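Local coordinates for P22 protein (PDB 3JV1), which acts as an accessory factor for the RNA editing of cytochrome oxidase subunit II transcripts in trypanosomes and belongs to the Mam33 family, at the interface of chains A and B. Numbering follows the deposited sequence. Chains: chain A/B, P22 protein.

The three contacts are adjoining stretches of one interface, where helices 2-18 and 152-181 of chain B lie against chain A. The C-alpha centres of contacts 1 and 2 are about 6 Å apart, those of contacts 2 and 3 about 8 Å, and those of contacts 1 and 3 about 9 Å. A:Leu137, on helix 135-146, enters all three; A:Phe141 and B:Trp173 join contact 1 to contact 2, and B:Leu7 and B:Thr11 join contact 2 to contact 3. The deposited assembly holds three copies, and Mam33 relatives form ring-shaped trimers, so this is probably the biological interface.

Contact 1: the interface of chains A and B. Residues chain A 128, 133, 137, 141; chain B 14, 170, 173-174.
The indole of B:Trp173 takes A:Pro128 over one face: the pyrrolidine CD sits over the six-membered ring, 3.5 Å from its centroid, a CH-pi contact. The same benzo ring reaches A:Phe141 with its far corner, CH2 standing 3.8 Å from the phenyl CE2, and the two side chains arrive from opposite directions. B:Tyr170 stands one turn earlier on helix 152-181. B:Leu174 CD1 of its own chain covers one face of the phenol ring, and the carboxylate oxygen OE2 of B:Glu14 lies in plane at the edge. Both aromatic side chains of chain B leave the helix with CG opposite the backbone N (chi1 176° for B:Tyr170, 178° for B:Trp173), which sets the two rings next to each other for the proline to lie across both: its CG is 3.8 Å from B:Tyr170 CE1. The phenol OH also meets the methyl CD2 of A:Leu133 at 3.5 Å, the two side chains running past each other in opposite senses. A:Leu137 CD1 approaches the aliphatic CG of B:Glu14 roughly at a right angle. A:Pro128 and A:Leu133, either side of 3-10 helix 130-132, and helix 135-146 thus pack on the long helix in a mainly apolar seam. Within chain B, helix 2-18 is tied to helix 152-181 by B:Tyr170 OH, which donates to B:Glu14 OE2 at 2.7 Å, on the anti side of the carboxylate and 25° out of its plane.

Contact 2: the interface of chains A and B. Residues chain A 85, 101, 103, 137, 141; chain B 7, 11, 173, 177.
A:Phe141, B:Ile177 and B:Trp173 bury most surface here, in an apolar patch where helix 152-181 of chain B packs on strands 83-92 and 95-104 and on helix 135-146 of chain A, which helix 2-18 also meets. The phenyl ring of A:Phe141 carries B:Leu7 on one face: B:Leu7 CD1 is 3.8 Å above the ring plane, toward the rim at A:Phe141 CD1 and CE1, and B:Leu7 CD2 touches the same two carbons. At its tip, CZ meets B:Ile177 CD1 at 4.0 Å, the side chains crossing near a right angle. B:Ile177 has CG1 opposite its carbonyl carbon (chi1 -68°) and a nearly straight outer chain, which lays CD1 over the indole of B:Trp173, 3.3 Å above the plane toward its rim. B:Ile177 CG1 also touches A:Phe103 CD1 at 4.0 Å, the side chains sliding past each other in opposite directions. The indole is also anchored to the sheet: A:Val101 sets CG1 3.7 Å from B:Trp173 CZ2, while its backbone carbonyl accepts the indole N-H. This bond gives the indole N-H a partner within the interface, though it is bent, 136° at the hydrogen. B:Trp173 NE1 stands 2.9 Å from A:Val101 O, lifted 46° out of the carbonyl plane.

Contact 3: the interface of chains A and B. Residues chain A 136-137, 139-140; chain B 6-7, 10-11.
With chi1 at 88°, A:His136 holds CG between its backbone N and carbonyl carbon, turning the imidazole toward B:Ala10; in A:Ser140, chi1 -68° puts OG opposite the carbonyl carbon, directing it toward the carbonyl of A:His136, one turn earlier in helix 135-146. Both residues touch the methyl of B:Ala10 on helix 2-18, from directions roughly at right angles: A:His136 CD2 at 3.6 Å and A:Ser140 OG at 3.5 Å of its CB. The small side chains let the helices meet closely: A:Ser140 CB is 3.9 Å from the backbone CA of B:Leu7, and A:Ser140 and B:Ala10 bury the most surface in this patch. A:Leu137 adds its CD2 methyl to the B:Ala10 side of the packing, 4.2 Å from CB. A:His136 NE2 also makes a weak hydrogen bond to the carbonyl oxygen O of B:Ala10, 3.4 Å away. B:Arg6, bent at chi3 (47°), swings its guanidinium toward the backbone of A:Asp139; the carboxylate of that residue is not in contact, so any attraction would be long-range. The serine hydroxyl gives its hydrogen within its own helix: A:Ser140 OG donates to A:His136 O at 2.7 Å, nearly in line with the carbonyl bond.

Contact 1: the interface of chains A and B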
# COMPACT_ATOMS: atom_id res chain seq x y z
N PRO A 128 -13.19 6.96 -15.30
CA PRO A 128 -12.85 6.14 -16.46
C PRO A 128 -11.36 6.19 -16.80
O PRO A 128 -10.63 7.07 -16.33
CB PRO A 128 -13.68 6.75 -17.57
CG PRO A 128 -13.59 8.22 -17.25
CD PRO A 128 -13.83 8.22 -15.74
N LEU A 133 -11.64 8.10 -23.40
CA LEU A 133 -12.30 9.40 -23.55
C LEU A 133 -11.82 10.12 -24.80
O LEU A 133 -10.63 10.11 -25.12
CB LEU A 133 -12.03 10.27 -22.32
CG LEU A 133 -12.41 9.67 -20.96
CD1 LEU A 133 -12.01 10.64 -19.85
CD2 LEU A 133 -13.90 9.38 -20.92
N LEU A 137 -13.39 15.89 -24.53
CA LEU A 137 -13.58 15.81 -23.09
C LEU A 137 -12.27 16.04 -22.37
O LEU A 137 -12.19 16.88 -21.48
CB LEU A 137 -14.14 14.45 -22.68
CG LEU A 137 -15.23 14.48 -21.60
CD1 LEU A 137 -15.37 13.11 -20.99
CD2 LEU A 137 -14.89 15.51 -20.53
N PHE A 141 -10.93 19.11 -19.79
CA PHE A 141 -10.39 18.93 -18.45
C PHE A 141 -9.07 19.69 -18.32
O PHE A 141 -8.85 20.39 -17.33
CB PHE A 141 -10.14 17.45 -18.14
CG PHE A 141 -11.34 16.73 -17.59
CD1 PHE A 141 -12.02 17.23 -16.49
CD2 PHE A 141 -11.78 15.54 -18.16
CE1 PHE A 141 -13.12 16.55 -15.95
CE2 PHE A 141 -12.88 14.85 -17.63
CZ PHE A 141 -13.55 15.36 -16.52
N GLU B 14 -21.02 13.98 -23.62
CA GLU B 14 -20.62 12.60 -23.39
C GLU B 14 -21.75 11.81 -22.76
O GLU B 14 -22.02 10.69 -23.17
CB GLU B 14 -19.36 12.56 -22.52
CG GLU B 14 -18.86 11.16 -22.15
CD GLU B 14 -18.63 10.25 -23.35
OE1 GLU B 14 -18.64 10.73 -24.51
OE2 GLU B 14 -18.43 9.03 -23.13
N TYR B 170 -20.09 5.50 -14.12
CA TYR B 170 -19.55 6.35 -15.17
C TYR B 170 -20.52 7.46 -15.54
O TYR B 170 -20.13 8.61 -15.69
CB TYR B 170 -19.22 5.55 -16.42
CG TYR B 170 -18.74 6.42 -17.56
CD1 TYR B 170 -17.64 7.26 -17.39
CD2 TYR B 170 -19.39 6.42 -18.79
CE1 TYR B 170 -17.19 8.08 -18.42
CE2 TYR B 170 -18.94 7.24 -19.84
CZ TYR B 170 -17.85 8.06 -19.64
OH TYR B 170 -17.39 8.87 -20.65
N TRP B 173 -20.81 9.84 -12.78
CA TRP B 173 -19.56 10.60 -12.78
C TRP B 173 -19.72 11.80 -13.71
O TRP B 173 -19.48 12.94 -13.32
CB TRP B 173 -18.44 9.68 -13.26
CG TRP B 173 -17.07 10.31 -13.38
CD1 TRP B 173 -16.16 10.48 -12.38
CD2 TRP B 173 -16.43 10.74 -14.59
NE1 TRP B 173 -14.99 10.99 -12.89
CE2 TRP B 173 -15.13 11.16 -14.24
CE3 TRP B 173 -16.84 10.82 -15.93
CZ2 TRP B 173 -14.23 11.65 -15.19
CZ3 TRP B 173 -15.94 11.31 -16.87
CH2 TRP B 173 -14.65 11.71 -16.50
N LEU B 174 -20.15 11.55 -14.94
CA LEU B 174 -20.36 12.61 -15.93
C LEU B 174 -21.34 13.67 -15.42
O LEU B 174 -21.08 14.87 -15.50
CB LEU B 174 -20.90 12.03 -17.24
CG LEU B 174 -19.98 11.13 -18.05
CD1 LEU B 174 -20.77 10.44 -19.16
CD2 LEU B 174 -18.85 11.96 -18.64

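Contact 2: the interface of chains A and B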
# COMPACT_ATOMS: atom_id res chain seq x y z
N LEU A 85 -13.42 17.76 -7.09
CA LEU A 85 -13.05 17.14 -8.35
C LEU A 85 -11.59 16.82 -8.03
O LEU A 85 -10.81 17.73 -7.72
CB LEU A 85 -13.11 18.15 -9.49
CG LEU A 85 -13.82 17.77 -10.79
CD1 LEU A 85 -13.64 18.89 -11.81
CD2 LEU A 85 -13.28 16.46 -11.33
N VAL A 101 -9.30 10.99 -13.05
CA VAL A 101 -10.20 12.08 -12.72
C VAL A 101 -11.33 11.45 -11.92
O VAL A 101 -12.10 10.64 -12.45
CB VAL A 101 -10.82 12.76 -13.96
CG1 VAL A 101 -11.81 13.83 -13.51
CG2 VAL A 101 -9.73 13.37 -14.81
N PHE A 103 -14.52 12.07 -8.85
CA PHE A 103 -15.40 13.06 -8.28
C PHE A 103 -15.77 12.57 -6.88
O PHE A 103 -16.13 11.42 -6.70
CB PHE A 103 -16.68 13.25 -9.08
CG PHE A 103 -17.50 14.40 -8.59
CD1 PHE A 103 -17.11 15.71 -8.86
CD2 PHE A 103 -18.62 14.19 -7.79
CE1 PHE A 103 -17.83 16.79 -8.34
CE2 PHE A 103 -19.34 15.26 -7.26
CZ PHE A 103 -18.94 16.56 -7.54
N LEU A 137 -13.39 15.89 -24.53
CA LEU A 137 -13.58 15.81 -23.09
C LEU A 137 -12.27 16.04 -22.37
O LEU A 137 -12.19 16.88 -21.48
CB LEU A 137 -14.14 14.45 -22.68
CG LEU A 137 -15.23 14.48 -21.60
CD1 LEU A 137 -15.37 13.11 -20.99
CD2 LEU A 137 -14.89 15.51 -20.53
N PHE A 141 -10.93 19.11 -19.79
CA PHE A 141 -10.39 18.93 -18.45
C PHE A 141 -9.07 19.69 -18.32
O PHE A 141 -8.85 20.39 -17.33
CB PHE A 141 -10.14 17.45 -18.14
CG PHE A 141 -11.34 16.73 -17.59
CD1 PHE A 141 -12.02 17.23 -16.49
CD2 PHE A 141 -11.78 15.54 -18.16
CE1 PHE A 141 -13.12 16.55 -15.95
CE2 PHE A 141 -12.88 14.85 -17.63
CZ PHE A 141 -13.55 15.36 -16.52
N LEU B 7 -16.18 22.61 -20.24
CA LEU B 7 -16.22 21.35 -19.50
C LEU B 7 -17.66 20.95 -19.23
O LEU B 7 -18.01 19.76 -19.24
CB LEU B 7 -15.45 21.46 -18.17
CG LEU B 7 -15.39 20.16 -17.36
CD1 LEU B 7 -14.96 19.00 -18.26
CD2 LEU B 7 -14.42 20.31 -16.19
N THR B 11 -19.11 17.40 -20.84
CA THR B 11 -19.64 16.32 -20.01
C THR B 11 -21.09 15.99 -20.40
O THR B 11 -21.48 14.83 -20.43
CB THR B 11 -19.55 16.66 -18.50
OG1 THR B 11 -20.07 17.97 -18.26
CG2 THR B 11 -18.10 16.60 -18.02
N TRP B 173 -20.81 9.84 -12.78
CA TRP B 173 -19.56 10.60 -12.78
C TRP B 173 -19.72 11.80 -13.71
O TRP B 173 -19.48 12.94 -13.32
CB TRP B 173 -18.44 9.68 -13.26
CG TRP B 173 -17.07 10.31 -13.38
CD1 TRP B 173 -16.16 10.48 -12.38
CD2 TRP B 173 -16.43 10.74 -14.59
NE1 TRP B 173 -14.99 10.99 -12.89
CE2 TRP B 173 -15.13 11.16 -14.24
CE3 TRP B 173 -16.84 10.82 -15.93
CZ2 TRP B 173 -14.23 11.65 -15.19
CZ3 TRP B 173 -15.94 11.31 -16.87
CH2 TRP B 173 -14.65 11.71 -16.50
N ILE B 177 -20.01 15.80 -12.40
CA ILE B 177 -18.98 16.76 -12.78
C ILE B 177 -19.64 17.91 -13.53
O ILE B 177 -19.26 19.06 -13.37
CB ILE B 177 -17.88 16.12 -13.67
CG1 ILE B 177 -17.06 15.13 -12.84
CG2 ILE B 177 -16.95 17.20 -14.21
CD1 ILE B 177 -16.07 14.33 -13.65

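Contact 3: the interface of chains A and B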
# COMPACT_ATOMS: atom_id res chain seq x y z
N HIS A 136 -12.27 15.91 -27.10
CA HIS A 136 -13.08 17.05 -26.65
C HIS A 136 -13.26 17.07 -25.14
O HIS A 136 -13.28 18.14 -24.52
CB HIS A 136 -14.45 17.08 -27.35
CG HIS A 136 -15.52 16.29 -26.65
ND1 HIS A 136 -15.63 14.93 -26.77
CD2 HIS A 136 -16.53 16.69 -25.84
CE1 HIS A 136 -16.67 14.51 -26.06
NE2 HIS A 136 -17.23 15.56 -25.49
N LEU A 137 -13.39 15.89 -24.53
CA LEU A 137 -13.58 15.81 -23.09
C LEU A 137 -12.27 16.04 -22.37
O LEU A 137 -12.19 16.88 -21.48
CB LEU A 137 -14.14 14.45 -22.68
CG LEU A 137 -15.23 14.48 -21.60
CD1 LEU A 137 -15.37 13.11 -20.99
CD2 LEU A 137 -14.89 15.51 -20.53
N ASP A 139 -9.52 17.41 -23.42
CA ASP A 139 -9.01 18.76 -23.61
C ASP A 139 -9.75 19.75 -22.72
O ASP A 139 -9.17 20.72 -22.25
CB ASP A 139 -9.12 19.21 -25.07
CG ASP A 139 -8.22 18.43 -26.00
OD1 ASP A 139 -7.31 17.72 -25.52
OD2 ASP A 139 -8.43 18.53 -27.23
N SER A 140 -11.04 19.52 -22.51
CA SER A 140 -11.82 20.41 -21.67
C SER A 140 -11.30 20.32 -20.23
O SER A 140 -11.24 21.33 -19.53
CB SER A 140 -13.29 20.04 -21.74
OG SER A 140 -13.81 20.34 -23.03
N ARG B 6 -16.96 25.12 -21.27
CA ARG B 6 -16.51 24.06 -22.17
C ARG B 6 -16.62 22.69 -21.49
O ARG B 6 -17.08 21.73 -22.10
CB ARG B 6 -15.06 24.28 -22.57
CG ARG B 6 -14.83 25.41 -23.56
CD ARG B 6 -13.34 25.62 -23.79
NE ARG B 6 -12.63 24.37 -24.04
CZ ARG B 6 -11.36 24.28 -24.41
NH1 ARG B 6 -10.64 25.39 -24.57
NH2 ARG B 6 -10.81 23.09 -24.61
N LEU B 7 -16.18 22.61 -20.24
CA LEU B 7 -16.22 21.35 -19.50
C LEU B 7 -17.66 20.95 -19.23
O LEU B 7 -18.01 19.76 -19.24
CB LEU B 7 -15.45 21.46 -18.17
CG LEU B 7 -15.39 20.16 -17.36
CD1 LEU B 7 -14.96 19.00 -18.26
CD2 LEU B 7 -14.42 20.31 -16.19
N ALA B 10 -18.96 19.65 -22.61
CA ALA B 10 -18.31 18.38 -22.93
C ALA B 10 -18.87 17.21 -22.13
O ALA B 10 -19.07 16.12 -22.68
CB ALA B 10 -16.81 18.51 -22.71
N THR B 11 -19.11 17.40 -20.84
CA THR B 11 -19.64 16.32 -20.01
C THR B 11 -21.09 15.99 -20.40
O THR B 11 -21.48 14.83 -20.43
CB THR B 11 -19.55 16.66 -18.50
OG1 THR B 11 -20.07 17.97 -18.26
CG2 THR B 11 -18.10 16.60 -18.02